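Local coordinates for terminase small subunit (Thermus phage G20c, PDB 6EJQ), which forms a nine-membered ring that probably binds the packaging initiation site of viral DNA and regulates the ATPase of the terminase large subunit, at the interface of chains A and B. Coordinates in Å, arbitrary orientation; residue numbers count along the deposited sequence, not the author numbering. Chains: chain A/B, Terminase small subunit.

The interface of chains A and B. Residues chain A 91, 112-113, 116; chain B 83, 86-87, 118.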
loop_
_atom_site.group_PDB
_atom_site.type_symbol
_atom_site.label_atom_id
_atom_site.label_comp_id
_atom_site.label_asym_id
_atom_site.label_seq_id
_atom_site.Cartn_x
_atom_site.Cartn_y
_atom_site.Cartn_z
ATOM N N TYR A 91 -18.521 -20.638 6.361
ATOM C CA TYR A 91 -17.512 -21.337 5.578
ATOM C C TYR A 91 -17.717 -22.845 5.599
ATOM O O TYR A 91 -17.620 -23.494 4.563
ATOM C CB TYR A 91 -16.096 -21.001 6.074
ATOM C CG TYR A 91 -15.018 -21.723 5.295
ATOM C CD1 TYR A 91 -14.685 -21.311 4.016
ATOM C CD2 TYR A 91 -14.357 -22.834 5.826
ATOM C CE1 TYR A 91 -13.717 -21.973 3.279
ATOM C CE2 TYR A 91 -13.387 -23.510 5.093
ATOM C CZ TYR A 91 -13.071 -23.065 3.821
ATOM O OH TYR A 91 -12.122 -23.697 3.064
ATOM N N PRO A 112 -11.665 -17.894 2.432
ATOM C CA PRO A 112 -10.597 -18.092 3.414
ATOM C C PRO A 112 -9.824 -16.813 3.777
ATOM O O PRO A 112 -9.522 -16.592 4.959
ATOM C CB PRO A 112 -9.686 -19.109 2.723
ATOM C CG PRO A 112 -10.614 -19.927 1.900
ATOM C CD PRO A 112 -11.653 -18.956 1.407
ATOM N N ALA A 113 -9.531 -15.989 2.768
ATOM C CA ALA A 113 -8.890 -14.680 2.952
ATOM C C ALA A 113 -9.652 -13.734 3.900
ATOM O O ALA A 113 -9.026 -13.012 4.673
ATOM C CB ALA A 113 -8.674 -13.999 1.601
ATOM N N ALA A 116 -9.095 -15.123 7.555
ATOM C CA ALA A 116 -7.728 -14.755 7.974
ATOM C C ALA A 116 -7.621 -13.264 8.307
ATOM O O ALA A 116 -7.045 -12.882 9.341
ATOM C CB ALA A 116 -6.727 -15.121 6.895
ATOM N N ILE B 83 -8.576 -24.840 7.430
ATOM C CA ILE B 83 -8.994 -24.188 6.188
ATOM C C ILE B 83 -7.971 -24.432 5.073
ATOM O O ILE B 83 -8.354 -24.743 3.938
ATOM C CB ILE B 83 -9.250 -22.677 6.393
ATOM C CG1 ILE B 83 -10.499 -22.487 7.275
ATOM C CG2 ILE B 83 -9.450 -21.968 5.055
ATOM C CD1 ILE B 83 -10.628 -21.115 7.904
ATOM N N ASN B 86 -8.479 -27.832 3.547
ATOM C CA ASN B 86 -9.676 -27.783 2.692
ATOM C C ASN B 86 -9.372 -27.145 1.335
ATOM O O ASN B 86 -9.860 -27.613 0.305
ATOM C CB ASN B 86 -10.822 -26.984 3.347
ATOM C CG ASN B 86 -11.150 -27.449 4.753
ATOM O OD1 ASN B 86 -11.683 -26.683 5.561
ATOM N ND2 ASN B 86 -10.837 -28.703 5.056
ATOM N N MET B 87 -8.577 -26.076 1.349
ATOM C CA MET B 87 -8.175 -25.366 0.118
ATOM C C MET B 87 -7.351 -26.254 -0.808
ATOM O O MET B 87 -7.630 -26.324 -2.000
ATOM C CB MET B 87 -7.396 -24.090 0.450
ATOM C CG MET B 87 -8.246 -23.007 1.093
ATOM S SD MET B 87 -7.282 -21.671 1.809
ATOM C CE MET B 87 -6.857 -20.765 0.332
ATOM N N MET B 118 -2.741 -17.855 2.331
ATOM C CA MET B 118 -3.107 -18.542 3.582
ATOM C C MET B 118 -1.888 -19.156 4.263
ATOM O O MET B 118 -1.752 -19.050 5.475
ATOM C CB MET B 118 -4.169 -19.625 3.342
ATOM C CG MET B 118 -4.676 -20.305 4.611
ATOM S SD MET B 118 -5.420 -19.146 5.768
ATOM C CE MET B 118 -6.961 -18.843 4.902
#
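A:Pro112, in the first turn of helix 112-138, packs the CB and CG of its ring against B:Ile83, B:Met87 and B:Met118, and this is the tightly packed part of the contact. Its CB makes close contacts with all three. A:Pro112 CB lies 3.5 Å from the methyl CE of B:Met118, slightly closer than usual for two carbons. The sulfur SD of B:Met87 is 3.6 Å from A:Pro112 CB, and the branch methyl CG2 of B:Ile83 is 3.7 Å from A:Pro112 CB. Proline suits this place because the first turn of a helix tolerates its missing N-H, while its compact ring gives a stiff apolar knob. Methionines suit the opposing side, since their flexible chains can mould themselves to it. That of B:Met118 leaves with CG anti to the backbone N (chi1 -175°) and then bends at chi2 and chi3, which also brings its CE to 3.4 Å from the carbonyl A:Pro112 O. A:Ala116, whose small side chain lets the helix come near, meets the same methyl more loosely, its CB 4.2 Å from B:Met118 CE.

Towards A:Tyr91 the contacts are fewer, less tightly gathered and more polar. Beta-branched B:Ile83 serves both regions: while CG2 faces the proline, B:Ile83 CG1 approaches A:Tyr91 CE2 at 3.8 Å. The phenol OH of A:Tyr91 reaches to 3.5 Å from B:Asn86 CB. The amide oxygen OD1 of B:Asn86 meets the ring at its edge, in plane, 3.6 Å from A:Tyr91 CE2, with amide and ring planes 21° apart. An amide suits such a mixed margin, offering polar atoms beside an aromatic edge. The patch joins the helical hairpins of neighbouring subunits, helping to close the nonameric ring of the DNA-packaging machine.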